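Local coordinates for protein phosphatase Slingshot homolog 2 (Homo sapiens, PDB 2NT2), which dephosphorylates and activates the actin-depolymerizing factor cofilin, acting as a tyrosine and serine/threonine protein phosphatase that regulates actin filament dynamics, at residues I33-V36 with D41-F44; H10-S15 with Q26-R31; I53-Y56 with A60-L63. The protein carries 1 engineered substitution. All coordinates share one frame; numbering follows the deposited sequence.

Interaction 1: I33-V36 with D41-F44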
ATOM      1  N   ILE A  33       8.171   5.737   2.140  1.00 17.72           N
ATOM      2  CA  ILE A  33       7.871   4.787   1.075  1.00 15.60           C
ATOM      3  C   ILE A  33       7.694   3.381   1.640  1.00 17.19           C
ATOM      4  O   ILE A  33       8.612   2.837   2.250  1.00 16.86           O
ATOM      5  CB  ILE A  33       8.963   4.765  -0.001  1.00 18.27           C
ATOM      6  CG1 ILE A  33       9.248   6.126  -0.640  1.00 18.45           C
ATOM      7  CG2 ILE A  33       8.621   3.740  -1.075  1.00 21.53           C
ATOM      8  CD1 ILE A  33      10.370   6.076  -1.659  1.00 15.91           C
ATOM      9  N   LEU A  34       6.496   2.854   1.420  1.00 16.52           N
ATOM     10  CA  LEU A  34       6.138   1.483   1.730  1.00 14.56           C
ATOM     11  C   LEU A  34       6.308   0.608   0.483  1.00 20.94           C
ATOM     12  O   LEU A  34       5.507   0.627  -0.450  1.00 10.59           O
ATOM     13  CB  LEU A  34       4.714   1.400   2.261  1.00 15.25           C
ATOM     14  CG  LEU A  34       4.249   0.043   2.790  1.00 16.02           C
ATOM     15  CD1 LEU A  34       5.305  -0.584   3.686  1.00 15.36           C
ATOM     16  CD2 LEU A  34       2.925   0.196   3.530  1.00 13.20           C
ATOM     17  N   ASN A  35       7.413  -0.122   0.496  1.00 16.39           N
ATOM     18  CA  ASN A  35       7.812  -1.019  -0.572  1.00 15.45           C
ATOM     19  C   ASN A  35       7.391  -2.451  -0.249  1.00 14.19           C
ATOM     20  O   ASN A  35       8.077  -3.142   0.500  1.00 14.53           O
ATOM     21  CB  ASN A  35       9.329  -0.927  -0.747  1.00 14.46           C
ATOM     22  CG  ASN A  35       9.835  -1.728  -1.925  1.00 12.03           C
ATOM     23  OD1 ASN A  35       9.116  -2.574  -2.452  1.00 13.86           O
ATOM     24  ND2 ASN A  35      11.073  -1.446  -2.320  1.00 14.60           N
ATOM     25  N   VAL A  36       6.264  -2.867  -0.804  1.00 16.80           N
ATOM     26  CA  VAL A  36       5.651  -4.161  -0.554  1.00 12.29           C
ATOM     27  C   VAL A  36       6.157  -5.220  -1.524  1.00 18.39           C
ATOM     28  O   VAL A  36       5.379  -5.886  -2.215  1.00 21.40           O
ATOM     29  CB  VAL A  36       4.112  -4.074  -0.667  1.00 10.79           C
ATOM     30  CG1 VAL A  36       3.463  -5.275   0.008  1.00  8.96           C
ATOM     31  CG2 VAL A  36       3.603  -2.786  -0.046  1.00 11.31           C
ATOM     32  N   ASP A  41      14.067  -2.824  -5.337  1.00 19.46           N
ATOM     33  CA  ASP A  41      14.953  -2.087  -4.458  1.00 21.39           C
ATOM     34  C   ASP A  41      14.318  -0.820  -3.891  1.00 19.96           C
ATOM     35  O   ASP A  41      13.337  -0.312  -4.429  1.00 19.18           O
ATOM     36  CB  ASP A  41      16.237  -1.728  -5.229  1.00 19.81           C
ATOM     37  CG  ASP A  41      16.936  -2.979  -5.732  1.00 31.05           C
ATOM     38  OD1 ASP A  41      17.185  -3.087  -6.952  1.00 56.54           O
ATOM     39  OD2 ASP A  41      17.220  -3.875  -4.913  1.00 23.95           O
ATOM     40  N   ASN A  42      14.921  -0.347  -2.811  1.00 20.54           N
ATOM     41  CA  ASN A  42      14.807   0.982  -2.253  1.00 21.45           C
ATOM     42  C   ASN A  42      15.728   1.928  -3.037  1.00 21.83           C
ATOM     43  O   ASN A  42      16.927   1.997  -2.772  1.00 18.92           O
ATOM     44  CB  ASN A  42      15.205   1.017  -0.782  1.00 23.56           C
ATOM     45  CG  ASN A  42      14.267   0.284   0.147  1.00 26.64           C
ATOM     46  OD1 ASN A  42      14.517   0.227   1.354  1.00 30.00           O
ATOM     47  ND2 ASN A  42      13.185  -0.261  -0.398  1.00 14.08           N
ATOM     48  N   PHE A  43      15.169   2.610  -4.023  1.00 20.97           N
ATOM     49  CA  PHE A  43      15.934   3.407  -4.962  1.00 21.26           C
ATOM     50  C   PHE A  43      16.666   4.573  -4.325  1.00 26.40           C
ATOM     51  O   PHE A  43      17.757   4.938  -4.784  1.00 29.26           O
ATOM     52  CB  PHE A  43      14.991   3.923  -6.067  1.00 21.08           C
ATOM     53  CG  PHE A  43      14.399   2.783  -6.887  1.00 28.11           C
ATOM     54  CD1 PHE A  43      15.211   1.996  -7.690  1.00 26.75           C
ATOM     55  CD2 PHE A  43      13.043   2.513  -6.843  1.00 27.85           C
ATOM     56  CE1 PHE A  43      14.683   0.960  -8.437  1.00 20.39           C
ATOM     57  CE2 PHE A  43      12.508   1.475  -7.587  1.00 28.95           C
ATOM     58  CZ  PHE A  43      13.329   0.696  -8.382  1.00 23.21           C
ATOM     59  N   PHE A  44      16.104   5.209  -3.295  1.00 27.24           N
ATOM     60  CA  PHE A  44      16.728   6.437  -2.790  1.00 24.53           C
ATOM     61  C   PHE A  44      16.958   6.428  -1.291  1.00 27.69           C
ATOM     62  O   PHE A  44      16.404   7.254  -0.554  1.00 19.70           O
ATOM     63  CB  PHE A  44      15.878   7.657  -3.189  1.00 23.81           C
ATOM     64  CG  PHE A  44      15.392   7.597  -4.631  1.00 26.87           C
ATOM     65  CD1 PHE A  44      14.075   7.287  -4.926  1.00 23.88           C
ATOM     66  CD2 PHE A  44      16.268   7.848  -5.673  1.00 30.10           C
ATOM     67  CE1 PHE A  44      13.636   7.225  -6.236  1.00 24.05           C
ATOM     68  CE2 PHE A  44      15.839   7.785  -6.989  1.00 24.34           C
ATOM     69  CZ  PHE A  44      14.523   7.470  -7.270  1.00 23.93           C
TER
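Asn35 and Asn42 bring their amide nitrogens together, Asn35 ND2 standing 3.1 Å from Asn42 ND2. As modelled both are donors and make no bond to each other; the closeness is consistent with each being held by an acceptor elsewhere. The amide planes are turned 47° apart, and Asn42 ND2 also passes 3.9 Å from Asn35 CB, which places the Asn42 amide alongside the Asn35 stem, with ND2 against ND2. CG of Asn35 is anti to the backbone N (chi1 -175°), a torsion that carries the amide off the strand end toward the loop, where its ND2 lies 3.3 Å from Asp41 O.

Strand 30-35 is an inner strand of the mixed five-stranded sheet of the dual-specificity phosphatase domain, parallel to both neighbours, 83-87 and 49-52, and the side chain of Asn35 is about 6 Å from that of Ser88, the engineered replacement at the phosphocysteine position. Each amide is fixed by further bonds. Asn35 OD1 is bonded to Thr37 OG1 and its ND2 to Ile40 O, so both ends of that amide tie down the turn that follows the strand. Asn42 ND2 bonds to Asn52 OD1 of strand 49-52, while Phe44 N is bonded to Tyr50 OH, anchoring the loop a second time over the same edge strand.

Interaction 2: H10-S15 with Q26-R31; sequences HVFLGS and QNRGVR
Arg28, directly after helix 22-27, reaches the ring of Phe12 on strand 11-14. Its CB sets out toward that strand; chi2 of 175° places CD, 4.1 Å from Phe12 CE2, and chi3 of 168° continues the extended chain to NE. NE turns to a different partner, a salt bridge with Asp24 OD2 one helical turn earlier. CZ stays near the ring, and NH1 makes the closest approach, 3.2 Å from Phe12 CE2 and 3.6 Å from Phe12 CZ. Guanidinium and ring planes are 66° apart and the approach is oblique, so the two groups do not stack.

Farther round the same ring, Phe12 CD1 meets Val30 CG2 at 4.3 Å. Phe12 also packs on Lys83 and Leu85 of strand 83-87, which lies between 11-14 and 30-35 in the mixed sheet. Between Arg28 and Val30 the helix ends in a Schellman motif at Gly29, whose positive phi turns the chain into strand 30-35.

The contact is therefore chemically mixed: the ring has a methyl near CD1 and a guanidinium nitrogen near CE2, both arriving obliquely, and the salt bridge to Asp24 would offset part of the charge held beside the ring.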
ATOM      1  N   HIS A  10      -2.570  11.357   2.720  1.00 21.09           N
ATOM      2  CA  HIS A  10      -1.226  10.905   3.038  1.00 20.42           C
ATOM      3  C   HIS A  10      -0.850   9.595   2.372  1.00 17.07           C
ATOM      4  O   HIS A  10       0.130   8.959   2.788  1.00 20.22           O
ATOM      5  CB  HIS A  10      -1.098  10.769   4.565  1.00 18.32           C
ATOM      6  CG  HIS A  10      -2.029   9.738   5.129  1.00 24.72           C
ATOM      7  ND1 HIS A  10      -3.396   9.792   4.981  1.00 24.78           N
ATOM      8  CD2 HIS A  10      -1.778   8.616   5.846  1.00 26.96           C
ATOM      9  CE1 HIS A  10      -3.949   8.751   5.584  1.00 25.13           C
ATOM     10  NE2 HIS A  10      -2.984   8.018   6.119  1.00 23.63           N
ATOM     11  N   VAL A  11      -1.585   9.151   1.351  1.00 16.68           N
ATOM     12  CA  VAL A  11      -1.325   7.814   0.804  1.00 17.09           C
ATOM     13  C   VAL A  11      -1.347   7.809  -0.719  1.00 15.97           C
ATOM     14  O   VAL A  11      -2.331   8.222  -1.336  1.00 25.46           O
ATOM     15  CB  VAL A  11      -2.335   6.761   1.294  1.00 21.12           C
ATOM     16  CG1 VAL A  11      -2.068   5.401   0.657  1.00  8.10           C
ATOM     17  CG2 VAL A  11      -2.319   6.647   2.810  1.00  4.03           C
ATOM     18  N   PHE A  12      -0.272   7.300  -1.317  1.00 16.07           N
ATOM     19  CA  PHE A  12      -0.248   7.066  -2.758  1.00 15.17           C
ATOM     20  C   PHE A  12      -0.095   5.571  -3.037  1.00 19.40           C
ATOM     21  O   PHE A  12       0.597   4.884  -2.286  1.00 12.82           O
ATOM     22  CB  PHE A  12       0.882   7.840  -3.441  1.00 17.54           C
ATOM     23  CG  PHE A  12       0.540   9.298  -3.715  1.00 26.98           C
ATOM     24  CD1 PHE A  12       0.756  10.267  -2.751  1.00 33.72           C
ATOM     25  CD2 PHE A  12       0.004   9.675  -4.936  1.00 22.12           C
ATOM     26  CE1 PHE A  12       0.442  11.592  -2.997  1.00 34.76           C
ATOM     27  CE2 PHE A  12      -0.318  10.994  -5.189  1.00 27.00           C
ATOM     28  CZ  PHE A  12      -0.101  11.957  -4.219  1.00 31.31           C
ATOM     29  N   LEU A  13      -0.715   5.125  -4.114  1.00 15.92           N
ATOM     30  CA  LEU A  13      -0.592   3.749  -4.592  1.00 19.41           C
ATOM     31  C   LEU A  13       0.089   3.716  -5.956  1.00 18.20           C
ATOM     32  O   LEU A  13      -0.366   4.390  -6.890  1.00 17.70           O
ATOM     33  CB  LEU A  13      -1.987   3.118  -4.646  1.00 11.28           C
ATOM     34  CG  LEU A  13      -2.046   1.651  -5.083  1.00 16.45           C
ATOM     35  CD1 LEU A  13      -1.289   0.791  -4.086  1.00  5.89           C
ATOM     36  CD2 LEU A  13      -3.489   1.189  -5.236  1.00 12.94           C
ATOM     37  N   GLY A  14       1.180   2.965  -6.117  1.00 15.71           N
ATOM     38  CA  GLY A  14       1.926   3.034  -7.366  1.00 18.74           C
ATOM     39  C   GLY A  14       2.790   1.837  -7.684  1.00 18.15           C
ATOM     40  O   GLY A  14       2.680   0.762  -7.098  1.00 16.18           O
ATOM     41  N   SER A  15       3.696   2.011  -8.649  1.00 19.63           N
ATOM     42  CA  SER A  15       4.563   0.946  -9.127  1.00 16.06           C
ATOM     43  C   SER A  15       6.028   1.217  -8.808  1.00 10.45           C
ATOM     44  O   SER A  15       6.381   2.241  -8.223  1.00 13.44           O
ATOM     45  CB  SER A  15       4.396   0.765 -10.643  1.00 16.80           C
ATOM     46  OG  SER A  15       4.762   1.953 -11.334  1.00 12.94           O
ATOM     47  N   GLN A  26       9.213  13.778  -4.785  1.00 31.93           N
ATOM     48  CA  GLN A  26       9.541  14.980  -4.024  1.00 34.16           C
ATOM     49  C   GLN A  26       8.463  16.041  -4.209  1.00 26.87           C
ATOM     50  O   GLN A  26       7.978  16.633  -3.247  1.00 36.19           O
ATOM     51  CB  GLN A  26      10.912  15.512  -4.444  1.00 41.55           C
ATOM     52  CG  GLN A  26      11.573  16.386  -3.393  1.00 48.21           C
ATOM     53  CD  GLN A  26      13.069  16.527  -3.595  1.00 46.38           C
ATOM     54  OE1 GLN A  26      13.519  17.312  -4.430  1.00 47.19           O
ATOM     55  NE2 GLN A  26      13.847  15.776  -2.824  1.00 27.43           N
ATOM     56  N   ASN A  27       8.067  16.264  -5.458  1.00 24.57           N
ATOM     57  CA  ASN A  27       7.067  17.265  -5.797  1.00 33.69           C
ATOM     58  C   ASN A  27       5.712  16.962  -5.166  1.00 29.96           C
ATOM     59  O   ASN A  27       4.969  17.867  -4.786  1.00 25.41           O
ATOM     60  CB  ASN A  27       6.912  17.382  -7.314  1.00 40.47           C
ATOM     61  CG  ASN A  27       8.131  17.995  -7.974  1.00 47.05           C
ATOM     62  OD1 ASN A  27       9.045  18.477  -7.306  1.00 43.43           O
ATOM     63  ND2 ASN A  27       8.152  17.963  -9.301  1.00 44.74           N
ATOM     64  N   ARG A  28       5.379  15.677  -5.064  1.00 24.99           N
ATOM     65  CA  ARG A  28       4.096  15.298  -4.485  1.00 20.26           C
ATOM     66  C   ARG A  28       4.135  15.353  -2.966  1.00 16.61           C
ATOM     67  O   ARG A  28       3.116  15.133  -2.313  1.00 20.93           O
ATOM     68  CB  ARG A  28       3.683  13.903  -4.955  1.00 17.63           C
ATOM     69  CG  ARG A  28       3.446  13.821  -6.452  1.00 20.68           C
ATOM     70  CD  ARG A  28       3.167  12.387  -6.882  1.00 23.63           C
ATOM     71  NE  ARG A  28       2.661  12.300  -8.243  1.00 30.37           N
ATOM     72  CZ  ARG A  28       1.405  12.547  -8.590  1.00 35.77           C
ATOM     73  NH1 ARG A  28       0.524  12.900  -7.660  1.00 51.78           N
ATOM     74  NH2 ARG A  28       1.022  12.445  -9.855  1.00 20.53           N
ATOM     75  N   GLY A  29       5.297  15.638  -2.403  1.00 18.25           N
ATOM     76  CA  GLY A  29       5.470  15.772  -0.971  1.00 22.21           C
ATOM     77  C   GLY A  29       5.631  14.450  -0.246  1.00 24.61           C
ATOM     78  O   GLY A  29       5.317  14.343   0.942  1.00 30.92           O
ATOM     79  N   VAL A  30       6.103  13.427  -0.952  1.00 20.63           N
ATOM     80  CA  VAL A  30       6.310  12.114  -0.362  1.00 15.01           C
ATOM     81  C   VAL A  30       7.641  12.065   0.376  1.00 19.51           C
ATOM     82  O   VAL A  30       8.629  12.629  -0.101  1.00 23.25           O
ATOM     83  CB  VAL A  30       6.298  10.998  -1.424  1.00 16.22           C
ATOM     84  CG1 VAL A  30       6.576   9.663  -0.745  1.00 11.53           C
ATOM     85  CG2 VAL A  30       4.988  10.968  -2.190  1.00 10.88           C
ATOM     86  N   ARG A  31       7.699  11.415   1.536  1.00 17.82           N
ATOM     87  CA  ARG A  31       8.969  11.268   2.245  1.00 23.76           C
ATOM     88  C   ARG A  31       9.074   9.869   2.849  1.00 22.23           C
ATOM     89  O   ARG A  31      10.149   9.456   3.279  1.00 33.75           O
ATOM     90  CB  ARG A  31       9.159  12.314   3.343  1.00 27.42           C
ATOM     91  CG  ARG A  31       8.557  13.673   3.072  1.00 29.32           C
ATOM     92  CD  ARG A  31       9.412  14.569   2.202  1.00 38.65           C
ATOM     93  NE  ARG A  31      10.682  13.974   1.807  1.00 40.32           N
ATOM     94  CZ  ARG A  31      11.598  14.600   1.074  1.00 35.15           C
ATOM     95  NH1 ARG A  31      11.387  15.845   0.666  1.00 30.50           N
ATOM     96  NH2 ARG A  31      12.728  13.980   0.758  1.00 37.15           N
TER

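Interaction 3: I53-Y56 with A60-L63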
ATOM      1  N   ILE A  53       8.244  -4.931   2.978  1.00 15.47           N
ATOM      2  CA  ILE A  53       7.434  -6.121   3.193  1.00 11.64           C
ATOM      3  C   ILE A  53       7.824  -7.162   2.137  1.00 18.81           C
ATOM      4  O   ILE A  53       7.266  -7.218   1.045  1.00 15.07           O
ATOM      5  CB  ILE A  53       5.930  -5.810   3.126  1.00 12.08           C
ATOM      6  CG1 ILE A  53       5.417  -4.765   4.109  1.00 14.69           C
ATOM      7  CG2 ILE A  53       5.100  -7.086   3.180  1.00 11.94           C
ATOM      8  CD1 ILE A  53       5.819  -4.810   5.559  1.00 13.37           C
ATOM      9  N   ARG A  54       8.830  -7.943   2.497  1.00 17.53           N
ATOM     10  CA  ARG A  54       9.660  -8.708   1.582  1.00 24.38           C
ATOM     11  C   ARG A  54       9.004 -10.021   1.169  1.00 25.44           C
ATOM     12  O   ARG A  54       9.366 -11.105   1.609  1.00 17.41           O
ATOM     13  CB  ARG A  54      11.033  -8.933   2.224  1.00 26.48           C
ATOM     14  CG  ARG A  54      11.474  -7.686   2.992  1.00 30.67           C
ATOM     15  CD  ARG A  54      12.967  -7.473   2.926  1.00 35.49           C
ATOM     16  NE  ARG A  54      13.495  -6.994   4.212  1.00 46.83           N
ATOM     17  CZ  ARG A  54      13.538  -7.738   5.311  1.00 53.72           C
ATOM     18  NH1 ARG A  54      13.092  -8.988   5.317  1.00 56.66           N
ATOM     19  NH2 ARG A  54      14.034  -7.227   6.434  1.00 55.59           N
ATOM     20  N   VAL A  55       8.039  -9.861   0.279  1.00 21.47           N
ATOM     21  CA  VAL A  55       7.036 -10.838  -0.088  1.00 17.26           C
ATOM     22  C   VAL A  55       6.827 -10.886  -1.592  1.00 21.55           C
ATOM     23  O   VAL A  55       6.972  -9.871  -2.285  1.00 21.84           O
ATOM     24  CB  VAL A  55       5.715 -10.443   0.617  1.00 18.77           C
ATOM     25  CG1 VAL A  55       4.612 -10.220  -0.401  1.00 22.86           C
ATOM     26  CG2 VAL A  55       5.333 -11.464   1.665  1.00 21.38           C
ATOM     27  N   TYR A  56       6.498 -12.057  -2.139  1.00 19.94           N
ATOM     28  CA  TYR A  56       6.223 -12.143  -3.570  1.00 15.50           C
ATOM     29  C   TYR A  56       4.708 -12.099  -3.823  1.00 22.77           C
ATOM     30  O   TYR A  56       3.902 -12.444  -2.960  1.00 15.40           O
ATOM     31  CB  TYR A  56       6.804 -13.395  -4.195  1.00 22.56           C
ATOM     32  CG  TYR A  56       8.296 -13.569  -4.194  1.00 21.00           C
ATOM     33  CD1 TYR A  56       8.908 -14.484  -3.345  1.00 19.99           C
ATOM     34  CD2 TYR A  56       9.116 -12.837  -5.040  1.00 22.08           C
ATOM     35  CE1 TYR A  56      10.279 -14.660  -3.331  1.00 18.79           C
ATOM     36  CE2 TYR A  56      10.488 -13.003  -5.036  1.00 25.70           C
ATOM     37  CZ  TYR A  56      11.068 -13.913  -4.183  1.00 24.20           C
ATOM     38  OH  TYR A  56      12.436 -14.084  -4.176  1.00 23.71           O
ATOM     39  N   ALA A  60       0.816 -18.024  -2.106  1.00 22.65           N
ATOM     40  CA  ALA A  60       1.438 -18.540  -0.896  1.00 20.53           C
ATOM     41  C   ALA A  60       1.835 -17.417   0.053  1.00 22.53           C
ATOM     42  O   ALA A  60       2.230 -17.650   1.197  1.00 23.52           O
ATOM     43  CB  ALA A  60       2.655 -19.385  -1.249  1.00 28.40           C
ATOM     44  N   THR A  61       1.735 -16.190  -0.446  1.00 21.99           N
ATOM     45  CA  THR A  61       2.056 -15.027   0.373  1.00 23.45           C
ATOM     46  C   THR A  61       0.935 -14.732   1.363  1.00 25.76           C
ATOM     47  O   THR A  61      -0.227 -14.583   0.978  1.00 15.75           O
ATOM     48  CB  THR A  61       2.292 -13.771  -0.490  1.00 27.08           C
ATOM     49  OG1 THR A  61       3.516 -13.916  -1.218  1.00 32.59           O
ATOM     50  CG2 THR A  61       2.422 -12.550   0.406  1.00 15.33           C
ATOM     51  N   ASP A  62       1.302 -14.633   2.636  1.00 27.92           N
ATOM     52  CA  ASP A  62       0.380 -14.208   3.685  1.00 21.92           C
ATOM     53  C   ASP A  62       0.615 -12.736   4.029  1.00 24.04           C
ATOM     54  O   ASP A  62       1.403 -12.421   4.918  1.00 24.98           O
ATOM     55  CB  ASP A  62       0.523 -15.092   4.914  1.00 20.53           C
ATOM     56  CG  ASP A  62      -0.271 -14.644   6.122  1.00 20.77           C
ATOM     57  OD1 ASP A  62      -1.119 -13.736   6.009  1.00 23.79           O
ATOM     58  OD2 ASP A  62      -0.034 -15.195   7.218  1.00 26.51           O
ATOM     59  N   LEU A  63      -0.076 -11.853   3.317  1.00 19.96           N
ATOM     60  CA  LEU A  63       0.052 -10.414   3.519  1.00 16.88           C
ATOM     61  C   LEU A  63      -0.681  -9.956   4.778  1.00 12.30           C
ATOM     62  O   LEU A  63      -0.294  -8.986   5.429  1.00 14.34           O
ATOM     63  CB  LEU A  63      -0.510  -9.667   2.310  1.00 16.50           C
ATOM     64  CG  LEU A  63       0.486  -9.084   1.313  1.00 14.94           C
ATOM     65  CD1 LEU A  63      -0.246  -8.174   0.332  1.00 14.78           C
ATOM     66  CD2 LEU A  63       1.599  -8.349   2.037  1.00  5.38           C
TER
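Ile53 opens the contact with its CG2 methyl, which lies 3.9 Å from Leu63 CD2. A chi1 of -58° puts CG1 beside the backbone N and leaves CG2, anti to N, to meet Leu63. At Arg54 the chain makes an inverse gamma turn, closed by a weak bond from Val55 N to Ile53 O of 2.9 Å. The turn leaves Ile53 and Val55 both directed at segment 60-63.

Val55 meets Thr61 with both methyls. Thr61 CG2 comes up to the fork between them, 3.3 Å from Val55 CG1 and 3.4 Å from Val55 CG2. Both separations are tighter than normal carbon contacts, and the Val55 chi1 of 122° is off any staggered value, so the detailed placing of these methyls is doubtful. Val55 CG1 also lies 4.3 Å from Leu63 CD2, which joins the three apolar groups. The Val55 carbonyl is bonded to Arg94, which by sequence is the arginine of the phosphate-binding P-loop. By its place between strand 49-52 and helix 67-79, the loop containing both segments probably corresponds to the general-acid loop of dual-specificity phosphatases.

Tyr56 contributes its backbone: Thr61 OG1 donates to Tyr56 O, although the modelled 2.3 Å is too short to be taken literally. Glu58 OE1 is a second partner of that hydroxyl. Gln134 of helix 129-143 bonds to Thr61 O and Leu63 N, and Phe131 of the same helix packs on the side chains of Thr61 and Leu63.

Chemically, Thr61 divides its two branches: its methyl joins the buried apolar group, while its hydroxyl lies close to two oxygens, Tyr56 O and Glu58 OE1. One proton is too few to serve both at once, so the bonding detail stays doubtful.

How the interactions relate
Along the chain the three contacts come in series, interaction 2 first, then interaction 1, then interaction 3. Interactions 1 and 2 share strand 30-35 and the same sheet, their centres 12 Å apart. Interaction 3 follows the edge strand 49-52, its centre 15 Å from that of interaction 1, and the two touch: Asn35 O lies 3.1 Å from Ile53 N, a probable hydrogen bond, and Val36 CG1 packs on Ile53 CG2 and Leu63 CD2. Interactions 2 and 3, with centres 22 Å apart, lie on opposite sides of the chain's centre. Strand 30-35 thus connects the turn after helix 22-27 with the loops near Ser88, the engineered residue at the catalytic position.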